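Local coordinates for protein glucose-6-phosphate 1-dehydrogenase (Mycobacterium avium, PDB 4LGV) that probably catalyses the NADP-dependent oxidation of glucose 6-phosphate to 6-phosphogluconolactone, the first step of the pentose phosphate pathway, at residues D250-H255 and R442-V447; F336-K341 and Q478-P483. All blocks are in the same frame, centred on the assembly; numbering follows the deposited sequence.

Contact 1. Residues D250-H255 and R442-V447; sequences DVVQNH and RIVQPV
Val444 turns both methyls to Val252 and Gln253 in the beta+alpha domain of glucose-6-phosphate dehydrogenase. Helix 434-449 meets helix 246-264, which lies along one face of the large mixed sheet, and the two backbones come near each other here, with 6.5 Å between the CA atoms of Gln253 and Val444.

The contact across the segments is apolar and small, with nearest approaches of van der Waals length or a little more. With chi1 at -57°, Val444 holds its two methyls astride its own backbone N and presents both to the neighbouring helix. CG1 of Val444 lies 4.2 Å from CA of Gln253 and 4.4 Å from CG1 of Val252, so one methyl touches two successive residues of the opposing helix. Val252 divides its branches between partners: CG1 faces Val444, and CG2 packs on Leu337 of strand 335-340. All three residues are buried; Val444 contributes more than half of the 97 Å² buried between the segments.

Polar bonding is left to the neighbourhood. NE2 of Gln253 is hydrogen-bonded to Thr440 OG1, one turn earlier on the partner helix, which ties the same two helices together beside the valine contact. The next residue, Asn254, turns to Asp192 instead. The aliphatic part of Gln253 completes the apolar patch, its CG standing 4.3 Å from CG2 of Val444.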
loop_
_atom_site.group_PDB
_atom_site.type_symbol
_atom_site.label_atom_id
_atom_site.label_comp_id
_atom_site.label_asym_id
_atom_site.label_seq_id
_atom_site.Cartn_x
_atom_site.Cartn_y
_atom_site.Cartn_z
ATOM N N ASP A 250 5.587 -17.828 34.425
ATOM C CA ASP A 250 4.257 -17.580 34.958
ATOM C C ASP A 250 3.360 -16.892 33.936
ATOM O O ASP A 250 2.242 -17.298 33.760
ATOM C CB ASP A 250 4.353 -16.733 36.231
ATOM C CG ASP A 250 3.036 -16.594 36.933
ATOM O OD1 ASP A 250 2.301 -17.600 37.014
ATOM O OD2 ASP A 250 2.735 -15.479 37.433
ATOM N N VAL A 251 3.854 -15.835 33.294
ATOM C CA VAL A 251 3.026 -14.988 32.386
ATOM C C VAL A 251 3.510 -14.838 30.946
ATOM O O VAL A 251 2.701 -14.584 30.033
ATOM C CB VAL A 251 2.793 -13.565 32.969
ATOM C CG1 VAL A 251 2.090 -13.624 34.303
ATOM C CG2 VAL A 251 4.112 -12.836 33.183
ATOM N N VAL A 252 4.798 -15.005 30.714
ATOM C CA VAL A 252 5.346 -14.748 29.387
ATOM C C VAL A 252 5.171 -15.915 28.411
ATOM O O VAL A 252 4.618 -15.733 27.313
ATOM C CB VAL A 252 6.824 -14.322 29.452
ATOM C CG1 VAL A 252 7.392 -14.108 28.053
ATOM C CG2 VAL A 252 6.959 -13.027 30.223
ATOM N N GLN A 253 5.645 -17.084 28.823
ATOM C CA GLN A 253 5.710 -18.270 27.978
ATOM C C GLN A 253 4.395 -18.588 27.286
ATOM O O GLN A 253 4.371 -18.917 26.108
ATOM C CB GLN A 253 6.186 -19.471 28.812
ATOM C CG GLN A 253 6.191 -20.822 28.092
ATOM C CD GLN A 253 4.870 -21.549 28.212
ATOM O OE1 GLN A 253 4.301 -21.626 29.283
ATOM N NE2 GLN A 253 4.355 -22.068 27.097
ATOM N N ASN A 254 3.313 -18.507 28.014
ATOM C CA ASN A 254 1.985 -18.863 27.497
ATOM C C ASN A 254 1.136 -17.599 27.298
ATOM O O ASN A 254 0.855 -17.218 26.176
ATOM C CB ASN A 254 1.299 -19.874 28.433
ATOM C CG ASN A 254 0.152 -20.594 27.782
ATOM O OD1 ASN A 254 0.170 -20.828 26.593
ATOM N ND2 ASN A 254 -0.863 -20.940 28.556
ATOM N N HIS A 255 0.763 -16.932 28.385
ATOM C CA HIS A 255 -0.200 -15.813 28.321
ATOM C C HIS A 255 0.189 -14.701 27.356
ATOM O O HIS A 255 -0.546 -14.415 26.394
ATOM C CB HIS A 255 -0.415 -15.246 29.728
ATOM C CG HIS A 255 -1.424 -14.140 29.816
ATOM N ND1 HIS A 255 -2.645 -14.195 29.193
ATOM C CD2 HIS A 255 -1.410 -12.960 30.496
ATOM C CE1 HIS A 255 -3.327 -13.088 29.449
ATOM N NE2 HIS A 255 -2.611 -12.331 30.256
ATOM N N ARG A 442 10.591 -23.063 23.132
ATOM C CA ARG A 442 11.816 -22.812 22.363
ATOM C C ARG A 442 12.193 -21.336 22.451
ATOM O O ARG A 442 13.346 -21.000 22.691
ATOM C CB ARG A 442 11.610 -23.186 20.898
ATOM C CG ARG A 442 12.748 -22.730 19.981
ATOM C CD ARG A 442 12.462 -22.944 18.510
ATOM N NE ARG A 442 11.321 -22.166 18.007
ATOM C CZ ARG A 442 11.313 -20.856 17.753
ATOM N NH1 ARG A 442 12.369 -20.101 17.960
ATOM N NH2 ARG A 442 10.228 -20.283 17.261
ATOM N N ILE A 443 11.202 -20.459 22.290
ATOM C CA ILE A 443 11.446 -19.027 22.304
ATOM C C ILE A 443 12.059 -18.552 23.613
ATOM O O ILE A 443 13.043 -17.818 23.591
ATOM C CB ILE A 443 10.161 -18.246 21.978
ATOM C CG1 ILE A 443 9.803 -18.473 20.521
ATOM C CG2 ILE A 443 10.339 -16.764 22.190
ATOM C CD1 ILE A 443 8.385 -18.127 20.178
ATOM N N VAL A 444 11.524 -18.999 24.743
ATOM C CA VAL A 444 11.972 -18.483 26.069
ATOM C C VAL A 444 13.173 -19.234 26.647
ATOM O O VAL A 444 13.830 -18.750 27.553
ATOM C CB VAL A 444 10.842 -18.455 27.128
ATOM C CG1 VAL A 444 9.659 -17.632 26.650
ATOM C CG2 VAL A 444 10.380 -19.859 27.527
ATOM N N GLN A 445 13.466 -20.418 26.131
ATOM C CA GLN A 445 14.489 -21.270 26.753
ATOM C C GLN A 445 15.834 -20.568 27.068
ATOM O O GLN A 445 16.401 -20.808 28.096
ATOM C CB GLN A 445 14.713 -22.516 25.900
ATOM C CG GLN A 445 15.541 -23.560 26.604
ATOM C CD GLN A 445 14.799 -24.037 27.830
ATOM O OE1 GLN A 445 15.390 -24.175 28.884
ATOM N NE2 GLN A 445 13.466 -24.157 27.734
ATOM N N PRO A 446 16.336 -19.708 26.174
ATOM C CA PRO A 446 17.678 -19.173 26.398
ATOM C C PRO A 446 17.733 -18.306 27.629
ATOM O O PRO A 446 18.739 -18.304 28.338
ATOM C CB PRO A 446 17.948 -18.339 25.148
ATOM C CG PRO A 446 17.153 -19.012 24.092
ATOM C CD PRO A 446 15.892 -19.500 24.780
ATOM N N VAL A 447 16.638 -17.615 27.908
ATOM C CA VAL A 447 16.520 -16.825 29.137
ATOM C C VAL A 447 16.425 -17.705 30.392
ATOM O O VAL A 447 16.908 -17.331 31.474
ATOM C CB VAL A 447 15.315 -15.872 29.012
ATOM C CG1 VAL A 447 14.836 -15.393 30.356
ATOM C CG2 VAL A 447 15.707 -14.694 28.156
#

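Contact 2. Residues F336-K341 and Q478-P483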
loop_
_atom_site.group_PDB
_atom_site.type_symbol
_atom_site.label_atom_id
_atom_site.label_comp_id
_atom_site.label_asym_id
_atom_site.label_seq_id
_atom_site.Cartn_x
_atom_site.Cartn_y
_atom_site.Cartn_z
ATOM N N PHE A 336 8.761 -5.053 22.404
ATOM C CA PHE A 336 9.229 -5.016 23.765
ATOM C C PHE A 336 8.106 -5.472 24.689
ATOM O O PHE A 336 6.947 -5.087 24.537
ATOM C CB PHE A 336 9.703 -3.596 24.155
ATOM C CG PHE A 336 10.935 -3.136 23.408
ATOM C CD1 PHE A 336 12.180 -3.550 23.804
ATOM C CD2 PHE A 336 10.831 -2.312 22.342
ATOM C CE1 PHE A 336 13.326 -3.164 23.114
ATOM C CE2 PHE A 336 11.950 -1.890 21.654
ATOM C CZ PHE A 336 13.211 -2.308 22.046
ATOM N N LEU A 337 8.491 -6.247 25.686
ATOM C CA LEU A 337 7.555 -6.809 26.613
ATOM C C LEU A 337 8.053 -6.618 28.048
ATOM O O LEU A 337 9.233 -6.797 28.305
ATOM C CB LEU A 337 7.419 -8.255 26.283
ATOM C CG LEU A 337 6.430 -9.040 27.082
ATOM C CD1 LEU A 337 5.959 -10.199 26.206
ATOM C CD2 LEU A 337 7.064 -9.518 28.382
ATOM N N ARG A 338 7.149 -6.209 28.947
ATOM C CA ARG A 338 7.453 -6.106 30.354
ATOM C C ARG A 338 6.294 -6.632 31.155
ATOM O O ARG A 338 5.115 -6.399 30.829
ATOM C CB ARG A 338 7.791 -4.690 30.772
ATOM C CG ARG A 338 6.663 -3.706 30.651
ATOM C CD ARG A 338 7.093 -2.311 31.080
ATOM N NE ARG A 338 6.037 -1.346 30.760
ATOM C CZ ARG A 338 6.023 -0.085 31.149
ATOM N NH1 ARG A 338 7.014 0.391 31.882
ATOM N NH2 ARG A 338 5.005 0.710 30.827
ATOM N N ALA A 339 6.634 -7.426 32.161
ATOM C CA ALA A 339 5.643 -8.023 33.055
ATOM C C ALA A 339 6.209 -8.082 34.470
ATOM O O ALA A 339 7.373 -8.400 34.661
ATOM C CB ALA A 339 5.288 -9.397 32.577
ATOM N N GLY A 340 5.391 -7.781 35.468
ATOM C CA GLY A 340 5.867 -7.872 36.823
ATOM C C GLY A 340 4.897 -7.669 37.952
ATOM O O GLY A 340 3.859 -7.047 37.793
ATOM N N LYS A 341 5.283 -8.214 39.106
ATOM C CA LYS A 341 4.558 -8.065 40.372
ATOM C C LYS A 341 4.929 -6.763 41.065
ATOM O O LYS A 341 6.020 -6.230 40.880
ATOM C CB LYS A 341 4.906 -9.216 41.318
ATOM C CG LYS A 341 4.583 -10.587 40.752
ATOM C CD LYS A 341 3.077 -10.853 40.747
ATOM C CE LYS A 341 2.803 -12.277 40.336
ATOM N NZ LYS A 341 1.360 -12.546 40.233
ATOM N N GLN A 478 5.696 4.136 27.776
ATOM C CA GLN A 478 4.684 5.158 28.023
ATOM C C GLN A 478 3.866 4.774 29.264
ATOM O O GLN A 478 3.841 3.597 29.676
ATOM C CB GLN A 478 3.694 5.252 26.858
ATOM C CG GLN A 478 4.302 5.467 25.486
ATOM C CD GLN A 478 4.899 6.846 25.318
ATOM O OE1 GLN A 478 4.214 7.821 25.494
ATOM N NE2 GLN A 478 6.199 6.922 25.014
ATOM N N GLN A 479 3.216 5.769 29.856
ATOM C CA GLN A 479 2.243 5.504 30.930
ATOM C C GLN A 479 1.089 4.717 30.338
ATOM O O GLN A 479 0.516 5.118 29.329
ATOM C CB GLN A 479 1.688 6.762 31.621
ATOM C CG GLN A 479 2.105 6.953 33.103
ATOM C CD GLN A 479 1.351 6.090 34.158
ATOM O OE1 GLN A 479 0.189 5.658 33.977
ATOM N NE2 GLN A 479 2.026 5.862 35.283
ATOM N N PRO A 480 0.725 3.602 30.973
ATOM C CA PRO A 480 -0.333 2.798 30.419
ATOM C C PRO A 480 -1.668 3.460 30.506
ATOM O O PRO A 480 -1.912 4.244 31.414
ATOM C CB PRO A 480 -0.342 1.539 31.297
ATOM C CG PRO A 480 0.992 1.497 31.894
ATOM C CD PRO A 480 1.326 2.943 32.142
ATOM N N TRP A 481 -2.534 3.105 29.562
ATOM C CA TRP A 481 -3.891 3.558 29.569
ATOM C C TRP A 481 -4.731 2.822 30.608
ATOM O O TRP A 481 -5.102 1.679 30.406
ATOM C CB TRP A 481 -4.477 3.383 28.176
ATOM C CG TRP A 481 -5.893 3.755 28.087
ATOM C CD1 TRP A 481 -6.515 4.784 28.694
ATOM C CD2 TRP A 481 -6.861 3.113 27.281
ATOM N NE1 TRP A 481 -7.815 4.828 28.338
ATOM C CE2 TRP A 481 -8.069 3.805 27.461
ATOM C CE3 TRP A 481 -6.833 2.001 26.425
ATOM C CZ2 TRP A 481 -9.270 3.421 26.807
ATOM C CZ3 TRP A 481 -8.022 1.631 25.771
ATOM C CH2 TRP A 481 -9.222 2.328 25.983
ATOM N N LEU A 482 -5.080 3.525 31.690
ATOM C CA LEU A 482 -5.889 2.943 32.771
ATOM C C LEU A 482 -7.385 3.156 32.591
ATOM O O LEU A 482 -7.820 4.184 32.058
ATOM C CB LEU A 482 -5.464 3.509 34.116
ATOM C CG LEU A 482 -3.942 3.480 34.363
ATOM C CD1 LEU A 482 -3.567 4.235 35.633
ATOM C CD2 LEU A 482 -3.428 2.055 34.406
ATOM N N PRO A 483 -8.192 2.218 33.136
ATOM C CA PRO A 483 -9.636 2.426 33.218
ATOM C C PRO A 483 -9.975 3.652 34.024
ATOM O O PRO A 483 -9.226 3.999 34.928
ATOM C CB PRO A 483 -10.158 1.184 33.942
ATOM C CG PRO A 483 -9.017 0.210 34.032
ATOM C CD PRO A 483 -7.748 0.955 33.762
HETATM O O HOH W 1 2.779 1.074 28.805
#
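The guanidinium of Arg338 is the flat group here, and it offers an edge to the backbone of the C-terminal segment: the carbonyl O of Gln478 sits near the guanidinium plane, 3.3 Å from NH2. Methylene CG of Pro480 comes in obliquely, 4.2 Å from the same NH2. The direct hydrogen bond is weak, bent to 122° at the hydrogen. A water bridges the same two atoms, accepting from NH2 of Arg338 at 3.0 Å and placed to donate to O of Gln478 at 2.9 Å, so that the carbonyl is approached both directly and through solvent.

The reach is long, with 11.8 Å separating the CA atoms of Arg338 and Pro480, and it follows from the layout of the mixed sheet. Strand 222-230 runs between strand 335-340, which carries the arginine, and strand 347-354, against which Gln478 and Pro480 pack. Arg338 therefore spans a neighbouring strand to meet a segment laid over the sheet. Its first torsion, 65°, sets CG between the backbone N and the carbonyl carbon, and from CG to NE the chain is extended, giving the side chain nearly its full length.

Thr228 OG1, on the strand that is crossed, accepts a hydrogen bond from NE, which helps fix the rotation of the guanidinium. The side chain of Gln478 turns back to its own neighbourhood, where NE2 bonds Ala476 O. Farther on, Trp481 makes cation-pi contacts with Arg377 and Arg385, while its backbone N bonds Glu349 OE2.

How the contacts relate
Contacts 1 and 2 are both buried and meet at strand 335-340, whose alternating side chains serve different layers. Ala339 and Leu337 turn to helix 246-264, with Val251 CG2 just 3.7 Å from Ala339 CB, whereas Arg338 between them points to the C-terminal segment across the other face of the sheet. Contact 1 thus belongs to the helical layer and is made of valine methyls and aliphatic carbon without a hydrogen bond between its segments. Contact 2 is polar and admits a water, and one of its partners, Gln478, is partly exposed. Their centres are about 18 Å apart: contact 1 joins helices on one side of the sheet, contact 2 ties the sheet to residues 478-483 on the other.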